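Local coordinates for protein dally-like, isoform A (Drosophila melanogaster, PDB 6XTZ) that binds Wnt and hedgehog family proteins as a probable cell-surface heparan sulfate proteoglycan of the glypican family, and in this crystal holds the lipid of O-palmitoleoyl serine, at residues Glu141-Asp144 / Lys145-Thr149; Lys180-Gly183 / Asp184-Lys188; Leu189-Gln192 / Ile193-Phe197; Ile441-Arg444 / Ile445-Ile449; Asn528-Val531 / His532-Ala536. The protein carries 5 engineered substitutions. One frame throughout, in Å; residues are numbered along the deposited sequence.

In the fold
Five single-turn contacts sample the all-helical glypican core, coming one after another along the chain. Contacts 1, 2 and 3 cluster, their centres 12 to 14 Å apart: contact 1 lies on helix 139-158, contact 2 opens helix 185-216, and contact 3 continues that helix. Contact 1 packs on both others, with Phe147 CD1 3.5 Å from Pro186 CB and Met143 CE 3.9 Å from Ile193 CD1. Contact 4, on helix 441-455, and contact 5, on helix 513-538, have centres about 20 Å apart and reach none of the others. Phe146 of contact 1 and Leu189 of contact 3 belong to the pocket that receives O-palmitoleoyl serine, so two separate helices of the cluster meet on one lipid.

Contact 1: Glu141-Asp144 / Lys145-Thr149; sequences EVMD and KFFNT
Glu141 and Lys145 pair at i and i+4 on the outer side of alpha-helix 139-158, one of the long helices of the glypican core. Both chains run extended and side by side; with CG anti to the backbone N (chi1 173°) Glu141 leans along the helix, and OE2 lies 3.6 Å from Lys145 NZ, a long salt bridge. The backbone between them is regular, as in the 3.1 Å bond from Lys145 N to Glu141 O. On another side of the helix, Met143 is bent at chi2 and chi3, which brings its methyl CE to 3.6 Å from Phe147 CE2, the two side chains pointing the same way toward helix 185-216. Phe146 turns off to helix 118-134, where it meets Phe121 edge to face and touches the bound O-palmitoleoyl serine. Phe146 CD2 also sits over the centre of the Phe147 ring, 3.9 Å above its plane. Farther on, Lys145 O accepts twice, from Thr149 N and from Thr149 OG1, the hydroxyl at 3.1 Å.

Contact 2: Lys180-Gly183 / Asp184-Lys188; sequences KPFG and DVPDK
Lys180 and Asp187 close the turn that leads into helix 185-216 with a salt bridge. Lys180 NZ stands 3.2 Å from Asp187 OD2 in a weak hydrogen bond, whereas Asp187 OD1 is 3.7 Å from the same NZ, so the lysine lies nearer to one carboxylate oxygen than to the other. The two side chains cross at about a right angle, the lysine reaching over by a bend at chi2 (-59°). On the buried side Phe182 meets Pro186, again nearly at right angles: the proline CG lies in the plane of the ring at its edge, 3.7 Å from Phe182 CD2, and Pro186 CD is equally near Phe182 CB. With alanine in place of Pro186, CG and CD are gone, and the edge of the Phe182 ring would probably lose its neighbour, opening a gap there.

One shell out, a water joins the segments, donating a hydrogen bond to Gly183 O at 2.6 Å and accepting one from Asp187 N at 3.1 Å. The backbone angles of Gly183 (phi 78°, psi -143°) would jam a CB against the preceding carbonyl oxygen. Outside the turn, Phe182 is set edge to face with Tyr151 of helix 139-158, and its O is bonded by Asn306 ND2. The whole is a type I turn, Lys180 to Gly183, overlapping a type II' turn, Phe182 to Val185, with Asp184 at the N-cap position of the helix, though its side chain makes no capping bond.

Contact 3: Leu189-Gln192 / Ile193-Phe197; sequences LSVQ and IKRSF
Val191 and Arg195 cross at an oblique angle one helical turn apart, the valine methyl CG1 lying over one face of the guanidinium, 3.5 Å from Arg195 NE. The arginine is extended from CG to NE, and with CG anti to its carbonyl carbon (chi1 -68°) the aliphatic part passes close to Val191 O, which is 3.2 Å from Arg195 CG. That same oxygen, Val191 O, takes the bond from Arg195 N at 2.8 Å, with an N-H...O angle of 175°. A lysine in place of Arg195 has no flat guanidinium and would probably leave Val191 CG1 without the surface on which it now lies.

On another side of the helix Leu189 and Ile193 also cross aslant, tip methyl against branch point: Ile193 CD1 reaches 3.9 Å from Leu189 CG. Both residues touch the bound O-palmitoleoyl serine. Between the two pairs, Ser190 OG bonds back to Pro186 O within the same helix, while its side chain packs on Met143 and Phe147 of helix 139-158. Ser196 OG is likewise taken, by Phe287 O. The chemistry is thus divided round two turns of the helix: aliphatic carbon toward the lipid, serine hydroxyls held by backbone carbonyls, and a charged plane laid on a methyl, where the side-chain contact is probably one of dispersion.

Contact 4: Ile441-Arg444 / Ile445-Ile449; sequences ILDR and IVRDI
The guanidinium of Arg447 and the carboxylate of Asp443 are the flat groups that approach across this turn, and they do not pair. Asp443 OD2 is 4.4 Å from Arg447 NH2 and well out of the guanidinium plane, so no N-H is aimed at it and any attraction is probably one of charge alone. Asp443 O approaches the guanidinium obliquely, belonging to neither a face nor an edge, and lies 3.1 Å from Arg447 CG lower on the chain. Asp443 OD1 is held instead by Asn288 ND2.

The apolar side is built on Leu442, whose CD1 is near two methyls, 4.2 Å from Ile445 CG2 and 4.4 Å from Val446 CG2. Ile445 has CG2 in the crowded position between its backbone N and carbonyl carbon (chi1 -180° for CG1), which lays that methyl 3.2 Å from Leu442 O. The same carbonyl takes the hydrogen bond of Val446 N at 3.1 Å. Outward, Leu442 packs on Phe91 and Val446 on Phe87, both of helix 51-110, and Asp448 forms salt bridges with Arg452 and Lys83. The arrangement is the first turns of an amphipathic alpha-helix, 441-455, laid with its aliphatic side on a long helix of the glypican core.

Contact 5: Asn528-Val531 / His532-Ala536; sequences NAIV and HLRNA
Asn528 to Ala536 form a regular alpha-helical stretch, every phi between -63° and -68°, and four backbone bonds link its halves. The bond from Asn535 N to Val531 O is 2.9 Å long, whereas the one from His532 N to Asn528 O, at 3.3 Å, is weak. The carbonyl of Asn528 has a second neighbour: its O lies over the centre of one face of the imidazole of His532, 3.5 Å above the plane. The Asn528 amide meets the same ring, the two planes 75° apart. Asn528 OD1 comes to 3.2 Å from His532 NE2, but the angle is too poor for a hydrogen bond.

On a second side, Ile530 and Arg534 run alongside each other. The branch methyl CG2 of Ile530, anti to the backbone N, lies over one face of the guanidinium, 3.6 Å from Arg534 NE. Val531 and Asn535 also run side by side, Val531 CG1 being 3.5 Å from Asn535 ND2. The other end of that amide is fixed, since Asn535 OD1 accepts from Gln540 NE2.

Helix 513-538 packs against two others: Leu533 on Ala275 and Met276 of helix 263-283 and on Thr202 and Ala206 of helix 185-216, Ala529 on Thr209 of the latter, while Ile530 also meets Glu268 and Asn271 of helix 263-283.

Contact 1: Glu141-Asp144 / Lys145-Thr149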
loop_
_atom_site.group_PDB
_atom_site.type_symbol
_atom_site.label_atom_id
_atom_site.label_comp_id
_atom_site.label_asym_id
_atom_site.label_seq_id
_atom_site.Cartn_x
_atom_site.Cartn_y
_atom_site.Cartn_z
ATOM N N GLU A 141 12.620 -7.243 -24.051
ATOM C CA GLU A 141 13.542 -8.185 -24.676
ATOM C C GLU A 141 12.805 -9.409 -25.208
ATOM O O GLU A 141 13.068 -9.864 -26.328
ATOM C CB GLU A 141 14.621 -8.596 -23.675
ATOM C CG GLU A 141 15.550 -9.692 -24.160
ATOM C CD GLU A 141 16.535 -10.129 -23.094
ATOM O OE1 GLU A 141 16.941 -9.279 -22.274
ATOM O OE2 GLU A 141 16.897 -11.325 -23.069
ATOM N N VAL A 142 11.871 -9.950 -24.423
ATOM C CA VAL A 142 11.113 -11.114 -24.871
ATOM C C VAL A 142 10.195 -10.741 -26.032
ATOM O O VAL A 142 10.017 -11.523 -26.975
ATOM C CB VAL A 142 10.329 -11.723 -23.694
ATOM C CG1 VAL A 142 9.457 -12.872 -24.169
ATOM C CG2 VAL A 142 11.287 -12.201 -22.613
ATOM N N MET A 143 9.604 -9.545 -25.987
ATOM C CA MET A 143 8.735 -9.113 -27.077
ATOM C C MET A 143 9.518 -8.930 -28.372
ATOM O O MET A 143 9.038 -9.300 -29.450
ATOM C CB MET A 143 8.020 -7.815 -26.700
ATOM C CG MET A 143 6.992 -7.954 -25.587
ATOM S SD MET A 143 5.641 -9.069 -26.007
ATOM C CE MET A 143 5.033 -8.321 -27.517
ATOM N N ASP A 144 10.725 -8.364 -28.288
ATOM C CA ASP A 144 11.525 -8.153 -29.490
ATOM C C ASP A 144 11.960 -9.475 -30.108
ATOM O O ASP A 144 11.948 -9.627 -31.335
ATOM C CB ASP A 144 12.740 -7.281 -29.168
ATOM C CG ASP A 144 12.356 -5.861 -28.799
ATOM O OD1 ASP A 144 11.258 -5.418 -29.196
ATOM O OD2 ASP A 144 13.153 -5.185 -28.113
ATOM N N LYS A 145 12.349 -10.446 -29.276
ATOM C CA LYS A 145 12.692 -11.765 -29.797
ATOM C C LYS A 145 11.470 -12.479 -30.355
ATOM O O LYS A 145 11.597 -13.310 -31.261
ATOM C CB LYS A 145 13.350 -12.612 -28.707
ATOM C CG LYS A 145 14.690 -12.077 -28.226
ATOM C CD LYS A 145 15.350 -13.038 -27.252
ATOM C CE LYS A 145 16.730 -12.547 -26.843
ATOM N NZ LYS A 145 17.394 -13.481 -25.892
ATOM N N PHE A 146 10.283 -12.169 -29.829
ATOM C CA PHE A 146 9.055 -12.757 -30.354
ATOM C C PHE A 146 8.808 -12.314 -31.791
ATOM O O PHE A 146 8.561 -13.141 -32.676
ATOM C CB PHE A 146 7.879 -12.377 -29.455
ATOM C CG PHE A 146 6.537 -12.746 -30.015
ATOM C CD1 PHE A 146 6.120 -14.067 -30.044
ATOM C CD2 PHE A 146 5.679 -11.768 -30.489
ATOM C CE1 PHE A 146 4.880 -14.406 -30.551
ATOM C CE2 PHE A 146 4.437 -12.099 -30.997
ATOM C CZ PHE A 146 4.037 -13.421 -31.029
ATOM N N PHE A 147 8.876 -11.006 -32.045
ATOM C CA PHE A 147 8.641 -10.513 -33.397
ATOM C C PHE A 147 9.809 -10.824 -34.322
ATOM O O PHE A 147 9.609 -10.997 -35.529
ATOM C CB PHE A 147 8.360 -9.012 -33.373
ATOM C CG PHE A 147 7.009 -8.661 -32.823
ATOM C CD1 PHE A 147 5.865 -8.881 -33.574
ATOM C CD2 PHE A 147 6.879 -8.115 -31.557
ATOM C CE1 PHE A 147 4.618 -8.560 -33.073
ATOM C CE2 PHE A 147 5.635 -7.795 -31.049
ATOM C CZ PHE A 147 4.503 -8.018 -31.807
ATOM N N ASN A 148 11.028 -10.902 -33.782
ATOM C CA ASN A 148 12.171 -11.296 -34.600
ATOM C C ASN A 148 11.977 -12.695 -35.171
ATOM O O ASN A 148 12.271 -12.940 -36.347
ATOM C CB ASN A 148 13.459 -11.227 -33.779
ATOM C CG ASN A 148 14.686 -11.603 -34.588
ATOM O OD1 ASN A 148 15.067 -12.772 -34.654
ATOM N ND2 ASN A 148 15.312 -10.610 -35.207
ATOM N N THR A 149 11.481 -13.624 -34.351
ATOM C CA THR A 149 11.160 -14.958 -34.849
ATOM C C THR A 149 10.063 -14.895 -35.904
ATOM O O THR A 149 10.129 -15.593 -36.922
ATOM C CB THR A 149 10.748 -15.866 -33.691
ATOM O OG1 THR A 149 11.830 -15.973 -32.759
ATOM C CG2 THR A 149 10.386 -17.253 -34.195
#

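Contact 2: Lys180-Gly183 / Asp184-Lys188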
loop_
_atom_site.group_PDB
_atom_site.type_symbol
_atom_site.label_atom_id
_atom_site.label_comp_id
_atom_site.label_asym_id
_atom_site.label_seq_id
_atom_site.Cartn_x
_atom_site.Cartn_y
_atom_site.Cartn_z
ATOM N N LYS A 180 11.911 -3.236 -40.103
ATOM C CA LYS A 180 10.547 -3.129 -39.588
ATOM C C LYS A 180 9.575 -3.669 -40.630
ATOM O O LYS A 180 8.871 -2.902 -41.297
ATOM C CB LYS A 180 10.213 -1.683 -39.222
ATOM C CG LYS A 180 11.154 -1.068 -38.198
ATOM C CD LYS A 180 11.151 -1.861 -36.899
ATOM C CE LYS A 180 12.136 -1.282 -35.895
ATOM N NZ LYS A 180 12.264 -2.141 -34.686
ATOM N N PRO A 181 9.502 -4.994 -40.784
ATOM C CA PRO A 181 8.658 -5.561 -41.850
ATOM C C PRO A 181 7.179 -5.258 -41.684
ATOM O O PRO A 181 6.469 -5.122 -42.689
ATOM C CB PRO A 181 8.933 -7.071 -41.753
ATOM C CG PRO A 181 10.185 -7.202 -40.942
ATOM C CD PRO A 181 10.195 -6.037 -40.011
ATOM N N PHE A 182 6.690 -5.151 -40.450
ATOM C CA PHE A 182 5.281 -4.893 -40.186
ATOM C C PHE A 182 4.996 -3.425 -39.895
ATOM O O PHE A 182 3.899 -3.098 -39.433
ATOM C CB PHE A 182 4.794 -5.749 -39.013
ATOM C CG PHE A 182 5.002 -7.226 -39.205
ATOM C CD1 PHE A 182 4.990 -7.787 -40.471
ATOM C CD2 PHE A 182 5.207 -8.054 -38.112
ATOM C CE1 PHE A 182 5.181 -9.145 -40.644
ATOM C CE2 PHE A 182 5.397 -9.414 -38.279
ATOM C CZ PHE A 182 5.385 -9.960 -39.547
ATOM N N GLY A 183 5.950 -2.536 -40.154
ATOM C CA GLY A 183 5.799 -1.148 -39.767
ATOM C C GLY A 183 6.064 -0.946 -38.289
ATOM O O GLY A 183 6.943 -1.598 -37.720
ATOM N N ASP A 184 5.307 -0.050 -37.655
ATOM C CA ASP A 184 5.459 0.242 -36.236
ATOM C C ASP A 184 4.473 -0.531 -35.365
ATOM O O ASP A 184 4.391 -0.274 -34.161
ATOM C CB ASP A 184 5.310 1.747 -35.989
ATOM C CG ASP A 184 3.977 2.296 -36.473
ATOM O OD1 ASP A 184 3.134 1.509 -36.954
ATOM O OD2 ASP A 184 3.770 3.522 -36.372
ATOM N N VAL A 185 3.722 -1.466 -35.951
ATOM C CA VAL A 185 2.728 -2.216 -35.177
ATOM C C VAL A 185 3.378 -3.083 -34.103
ATOM O O VAL A 185 2.894 -3.059 -32.953
ATOM C CB VAL A 185 1.822 -3.020 -36.122
ATOM C CG1 VAL A 185 0.865 -3.900 -35.334
ATOM C CG2 VAL A 185 1.054 -2.081 -37.041
ATOM N N PRO A 186 4.432 -3.859 -34.374
ATOM C CA PRO A 186 5.041 -4.648 -33.288
ATOM C C PRO A 186 5.604 -3.801 -32.161
ATOM O O PRO A 186 5.421 -4.144 -30.985
ATOM C CB PRO A 186 6.144 -5.437 -34.007
ATOM C CG PRO A 186 5.682 -5.524 -35.415
ATOM C CD PRO A 186 5.018 -4.212 -35.685
ATOM N N ASP A 187 6.288 -2.701 -32.484
ATOM C CA ASP A 187 6.872 -1.862 -31.443
ATOM C C ASP A 187 5.794 -1.207 -30.588
ATOM O O ASP A 187 5.923 -1.146 -29.360
ATOM C CB ASP A 187 7.780 -0.803 -32.068
ATOM C CG ASP A 187 9.030 -1.401 -32.684
ATOM O OD1 ASP A 187 9.527 -2.419 -32.157
ATOM O OD2 ASP A 187 9.515 -0.854 -33.698
ATOM N N LYS A 188 4.726 -0.709 -31.215
ATOM C CA LYS A 188 3.641 -0.111 -30.445
ATOM C C LYS A 188 2.954 -1.149 -29.569
ATOM O O LYS A 188 2.574 -0.858 -28.429
ATOM C CB LYS A 188 2.632 0.557 -31.379
ATOM C CG LYS A 188 3.122 1.850 -32.014
ATOM C CD LYS A 188 2.064 2.442 -32.931
ATOM C CE LYS A 188 2.481 3.807 -33.457
ATOM N NZ LYS A 188 2.610 4.810 -32.367
HETATM O O HOH W 1 7.577 -2.239 -35.275
#

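Contact 3: Leu189-Gln192 / Ile193-Phe197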
loop_
_atom_site.group_PDB
_atom_site.type_symbol
_atom_site.label_atom_id
_atom_site.label_comp_id
_atom_site.label_asym_id
_atom_site.label_seq_id
_atom_site.Cartn_x
_atom_site.Cartn_y
_atom_site.Cartn_z
ATOM N N LEU A 189 2.792 -2.370 -30.081
ATOM C CA LEU A 189 2.134 -3.413 -29.303
ATOM C C LEU A 189 3.034 -3.916 -28.181
ATOM O O LEU A 189 2.555 -4.221 -27.083
ATOM C CB LEU A 189 1.719 -4.563 -30.221
ATOM C CG LEU A 189 0.882 -5.684 -29.602
ATOM C CD1 LEU A 189 -0.434 -5.142 -29.068
ATOM C CD2 LEU A 189 0.635 -6.782 -30.622
ATOM N N SER A 190 4.343 -4.004 -28.434
ATOM C CA SER A 190 5.264 -4.487 -27.411
ATOM C C SER A 190 5.313 -3.543 -26.217
ATOM O O SER A 190 5.382 -3.989 -25.066
ATOM C CB SER A 190 6.660 -4.670 -28.001
ATOM O OG SER A 190 6.658 -5.646 -29.026
ATOM N N VAL A 191 5.282 -2.233 -26.469
ATOM C CA VAL A 191 5.337 -1.272 -25.374
ATOM C C VAL A 191 4.034 -1.283 -24.585
ATOM O O VAL A 191 4.042 -1.256 -23.349
ATOM C CB VAL A 191 5.663 0.134 -25.909
ATOM C CG1 VAL A 191 5.659 1.143 -24.773
ATOM C CG2 VAL A 191 7.008 0.130 -26.609
ATOM N N GLN A 192 2.895 -1.325 -25.283
ATOM C CA GLN A 192 1.611 -1.333 -24.591
ATOM C C GLN A 192 1.422 -2.601 -23.769
ATOM O O GLN A 192 0.797 -2.556 -22.703
ATOM C CB GLN A 192 0.472 -1.168 -25.597
ATOM C CG GLN A 192 0.445 0.201 -26.263
ATOM C CD GLN A 192 -0.619 0.315 -27.339
ATOM O OE1 GLN A 192 -1.469 -0.564 -27.484
ATOM N NE2 GLN A 192 -0.573 1.399 -28.102
ATOM N N ILE A 193 1.955 -3.732 -24.235
ATOM C CA ILE A 193 1.905 -4.955 -23.439
ATOM C C ILE A 193 2.834 -4.845 -22.236
ATOM O O ILE A 193 2.465 -5.208 -21.111
ATOM C CB ILE A 193 2.248 -6.175 -24.310
ATOM C CG1 ILE A 193 1.128 -6.451 -25.316
ATOM C CG2 ILE A 193 2.503 -7.402 -23.445
ATOM C CD1 ILE A 193 1.405 -7.627 -26.226
ATOM N N LYS A 194 4.050 -4.338 -22.450
ATOM C CA LYS A 194 5.008 -4.212 -21.356
ATOM C C LYS A 194 4.485 -3.276 -20.274
ATOM O O LYS A 194 4.526 -3.603 -19.083
ATOM C CB LYS A 194 6.354 -3.726 -21.899
ATOM C CG LYS A 194 7.422 -3.489 -20.838
ATOM C CD LYS A 194 7.569 -2.008 -20.517
ATOM C CE LYS A 194 8.739 -1.756 -19.590
ATOM N NZ LYS A 194 8.845 -0.313 -19.222
ATOM N N ARG A 195 3.985 -2.102 -20.673
ATOM C CA ARG A 195 3.417 -1.172 -19.700
ATOM C C ARG A 195 2.282 -1.818 -18.918
ATOM O O ARG A 195 2.167 -1.629 -17.702
ATOM C CB ARG A 195 2.914 0.087 -20.401
ATOM C CG ARG A 195 3.986 0.978 -20.991
ATOM C CD ARG A 195 3.329 2.026 -21.871
ATOM N NE ARG A 195 4.244 3.082 -22.287
ATOM C CZ ARG A 195 3.892 4.099 -23.065
ATOM N NH1 ARG A 195 2.645 4.193 -23.507
ATOM N NH2 ARG A 195 4.781 5.026 -23.398
ATOM N N SER A 196 1.430 -2.584 -19.603
ATOM C CA SER A 196 0.271 -3.180 -18.950
ATOM C C SER A 196 0.691 -4.209 -17.907
ATOM O O SER A 196 0.162 -4.226 -16.790
ATOM C CB SER A 196 -0.646 -3.814 -19.995
ATOM O OG SER A 196 -1.861 -4.245 -19.408
ATOM N N PHE A 197 1.648 -5.073 -18.253
ATOM C CA PHE A 197 2.057 -6.126 -17.328
ATOM C C PHE A 197 2.852 -5.568 -16.155
ATOM O O PHE A 197 2.734 -6.066 -15.028
ATOM C CB PHE A 197 2.861 -7.191 -18.071
ATOM C CG PHE A 197 2.013 -8.281 -18.659
ATOM C CD1 PHE A 197 1.394 -8.111 -19.888
ATOM C CD2 PHE A 197 1.828 -9.474 -17.979
ATOM C CE1 PHE A 197 0.608 -9.112 -20.427
ATOM C CE2 PHE A 197 1.045 -10.480 -18.515
ATOM C CZ PHE A 197 0.434 -10.298 -19.739
#

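Contact 4: Ile441-Arg444 / Ile445-Ile449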
loop_
_atom_site.group_PDB
_atom_site.type_symbol
_atom_site.label_atom_id
_atom_site.label_comp_id
_atom_site.label_asym_id
_atom_site.label_seq_id
_atom_site.Cartn_x
_atom_site.Cartn_y
_atom_site.Cartn_z
ATOM N N ILE A 441 -14.216 -8.491 -14.571
ATOM C CA ILE A 441 -13.934 -8.696 -13.156
ATOM C C ILE A 441 -12.563 -8.155 -12.773
ATOM O O ILE A 441 -12.329 -7.853 -11.597
ATOM C CB ILE A 441 -14.050 -10.186 -12.783
ATOM C CG1 ILE A 441 -12.964 -11.006 -13.480
ATOM C CG2 ILE A 441 -15.434 -10.714 -13.133
ATOM C CD1 ILE A 441 -12.915 -12.450 -13.031
ATOM N N LEU A 442 -11.646 -8.025 -13.735
ATOM C CA LEU A 442 -10.362 -7.403 -13.433
ATOM C C LEU A 442 -10.538 -5.926 -13.109
ATOM O O LEU A 442 -9.900 -5.407 -12.187
ATOM C CB LEU A 442 -9.395 -7.587 -14.601
ATOM C CG LEU A 442 -8.008 -6.965 -14.419
ATOM C CD1 LEU A 442 -7.341 -7.482 -13.151
ATOM C CD2 LEU A 442 -7.138 -7.240 -15.637
ATOM N N ASP A 443 -11.407 -5.234 -13.848
ATOM C CA ASP A 443 -11.718 -3.852 -13.506
ATOM C C ASP A 443 -12.433 -3.759 -12.164
ATOM O O ASP A 443 -12.246 -2.780 -11.433
ATOM C CB ASP A 443 -12.572 -3.213 -14.601
ATOM C CG ASP A 443 -11.872 -3.184 -15.947
ATOM O OD1 ASP A 443 -10.779 -3.774 -16.071
ATOM O OD2 ASP A 443 -12.418 -2.563 -16.882
ATOM N N ARG A 444 -13.241 -4.765 -11.822
ATOM C CA ARG A 444 -13.992 -4.724 -10.571
ATOM C C ARG A 444 -13.070 -4.818 -9.362
ATOM O O ARG A 444 -13.270 -4.114 -8.366
ATOM C CB ARG A 444 -15.027 -5.850 -10.548
ATOM C CG ARG A 444 -16.057 -5.759 -11.663
ATOM C CD ARG A 444 -16.928 -7.005 -11.731
ATOM N NE ARG A 444 -17.724 -7.195 -10.523
ATOM C CZ ARG A 444 -18.595 -8.185 -10.352
ATOM N NH1 ARG A 444 -18.782 -9.078 -11.316
ATOM N NH2 ARG A 444 -19.279 -8.283 -9.221
ATOM N N ILE A 445 -12.055 -5.685 -9.424
ATOM C CA ILE A 445 -11.139 -5.809 -8.296
ATOM C C ILE A 445 -10.188 -4.619 -8.243
ATOM O O ILE A 445 -9.770 -4.198 -7.156
ATOM C CB ILE A 445 -10.385 -7.153 -8.360
ATOM C CG1 ILE A 445 -9.427 -7.301 -7.173
ATOM C CG2 ILE A 445 -9.635 -7.297 -9.670
ATOM C CD1 ILE A 445 -10.115 -7.350 -5.831
ATOM N N VAL A 446 -9.846 -4.043 -9.399
ATOM C CA VAL A 446 -9.024 -2.836 -9.409
ATOM C C VAL A 446 -9.790 -1.665 -8.804
ATOM O O VAL A 446 -9.236 -0.882 -8.021
ATOM C CB VAL A 446 -8.543 -2.525 -10.838
ATOM C CG1 VAL A 446 -7.943 -1.127 -10.906
ATOM C CG2 VAL A 446 -7.517 -3.554 -11.288
ATOM N N ARG A 447 -11.074 -1.525 -9.148
ATOM C CA ARG A 447 -11.886 -0.471 -8.544
ATOM C C ARG A 447 -12.072 -0.707 -7.051
ATOM O O ARG A 447 -12.087 0.246 -6.263
ATOM C CB ARG A 447 -13.247 -0.378 -9.234
ATOM C CG ARG A 447 -13.207 0.090 -10.678
ATOM C CD ARG A 447 -14.616 0.259 -11.224
ATOM N NE ARG A 447 -14.676 0.048 -12.667
ATOM C CZ ARG A 447 -14.444 0.991 -13.573
ATOM N NH1 ARG A 447 -14.133 2.223 -13.188
ATOM N NH2 ARG A 447 -14.522 0.704 -14.864
ATOM N N ASP A 448 -12.230 -1.970 -6.647
ATOM C CA ASP A 448 -12.392 -2.282 -5.230
ATOM C C ASP A 448 -11.148 -1.889 -4.442
ATOM O O ASP A 448 -11.238 -1.210 -3.414
ATOM C CB ASP A 448 -12.697 -3.770 -5.059
ATOM C CG ASP A 448 -13.046 -4.137 -3.629
ATOM O OD1 ASP A 448 -13.267 -3.220 -2.809
ATOM O OD2 ASP A 448 -13.102 -5.346 -3.326
ATOM N N ILE A 449 -9.974 -2.304 -4.921
ATOM C CA ILE A 449 -8.721 -1.946 -4.264
ATOM C C ILE A 449 -8.531 -0.435 -4.259
ATOM O O ILE A 449 -8.142 0.153 -3.242
ATOM C CB ILE A 449 -7.543 -2.661 -4.950
ATOM C CG1 ILE A 449 -7.601 -4.165 -4.671
ATOM C CG2 ILE A 449 -6.216 -2.059 -4.513
ATOM C CD1 ILE A 449 -6.648 -4.979 -5.519
#

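Contact 5: Asn528-Val531 / His532-Ala536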
loop_
_atom_site.group_PDB
_atom_site.type_symbol
_atom_site.label_atom_id
_atom_site.label_comp_id
_atom_site.label_asym_id
_atom_site.label_seq_id
_atom_site.Cartn_x
_atom_site.Cartn_y
_atom_site.Cartn_z
ATOM N N ASN A 528 10.159 1.880 -1.244
ATOM C CA ASN A 528 10.557 1.105 -2.414
ATOM C C ASN A 528 9.362 0.810 -3.313
ATOM O O ASN A 528 9.473 0.861 -4.544
ATOM C CB ASN A 528 11.234 -0.193 -1.974
ATOM C CG ASN A 528 11.720 -1.021 -3.144
ATOM O OD1 ASN A 528 12.061 -0.485 -4.198
ATOM N ND2 ASN A 528 11.751 -2.336 -2.966
ATOM N N ALA A 529 8.208 0.500 -2.716
ATOM C CA ALA A 529 7.012 0.250 -3.511
ATOM C C ALA A 529 6.516 1.518 -4.192
ATOM O O ALA A 529 5.942 1.450 -5.285
ATOM C CB ALA A 529 5.912 -0.349 -2.634
ATOM N N ILE A 530 6.727 2.679 -3.567
ATOM C CA ILE A 530 6.287 3.936 -4.164
ATOM C C ILE A 530 7.091 4.241 -5.421
ATOM O O ILE A 530 6.562 4.789 -6.396
ATOM C CB ILE A 530 6.386 5.071 -3.128
ATOM C CG1 ILE A 530 5.455 4.789 -1.949
ATOM C CG2 ILE A 530 6.052 6.416 -3.758
ATOM C CD1 ILE A 530 5.599 5.770 -0.814
ATOM N N VAL A 531 8.377 3.886 -5.427
ATOM C CA VAL A 531 9.195 4.094 -6.617
ATOM C C VAL A 531 8.711 3.210 -7.759
ATOM O O VAL A 531 8.647 3.646 -8.916
ATOM C CB VAL A 531 10.680 3.847 -6.291
ATOM C CG1 VAL A 531 11.526 3.925 -7.554
ATOM C CG2 VAL A 531 11.167 4.851 -5.260
ATOM N N HIS A 532 8.353 1.961 -7.457
ATOM C CA HIS A 532 7.870 1.062 -8.502
ATOM C C HIS A 532 6.515 1.512 -9.036
ATOM O O HIS A 532 6.256 1.415 -10.241
ATOM C CB HIS A 532 7.793 -0.368 -7.970
ATOM C CG HIS A 532 9.118 -0.932 -7.565
ATOM N ND1 HIS A 532 9.245 -2.136 -6.908
ATOM C CD2 HIS A 532 10.376 -0.455 -7.722
ATOM C CE1 HIS A 532 10.523 -2.378 -6.679
ATOM N NE2 HIS A 532 11.230 -1.373 -7.162
ATOM N N LEU A 533 5.643 2.014 -8.159
ATOM C CA LEU A 533 4.349 2.514 -8.613
ATOM C C LEU A 533 4.509 3.732 -9.515
ATOM O O LEU A 533 3.821 3.850 -10.536
ATOM C CB LEU A 533 3.465 2.852 -7.412
ATOM C CG LEU A 533 2.922 1.671 -6.609
ATOM C CD1 LEU A 533 2.209 2.166 -5.363
ATOM C CD2 LEU A 533 1.987 0.828 -7.462
ATOM N N ARG A 534 5.411 4.649 -9.157
ATOM C CA ARG A 534 5.629 5.830 -9.989
ATOM C C ARG A 534 6.236 5.452 -11.334
ATOM O O ARG A 534 5.832 5.985 -12.375
ATOM C CB ARG A 534 6.521 6.834 -9.261
ATOM C CG ARG A 534 5.868 7.481 -8.052
ATOM C CD ARG A 534 6.800 8.477 -7.384
ATOM N NE ARG A 534 6.198 9.072 -6.194
ATOM C CZ ARG A 534 6.816 9.937 -5.397
ATOM N NH1 ARG A 534 8.060 10.311 -5.661
ATOM N NH2 ARG A 534 6.191 10.426 -4.333
ATOM N N ASN A 535 7.212 4.541 -11.332
ATOM C CA ASN A 535 7.778 4.067 -12.591
ATOM C C ASN A 535 6.724 3.362 -13.435
ATOM O O ASN A 535 6.660 3.560 -14.653
ATOM C CB ASN A 535 8.959 3.135 -12.320
ATOM C CG ASN A 535 10.174 3.870 -11.790
ATOM O OD1 ASN A 535 10.393 5.038 -12.107
ATOM N ND2 ASN A 535 10.973 3.186 -10.980
ATOM N N ALA A 536 5.882 2.540 -12.801
ATOM C CA ALA A 536 4.839 1.836 -13.537
ATOM C C ALA A 536 3.813 2.801 -14.115
ATOM O O ALA A 536 3.263 2.547 -15.194
ATOM C CB ALA A 536 4.155 0.812 -12.631
#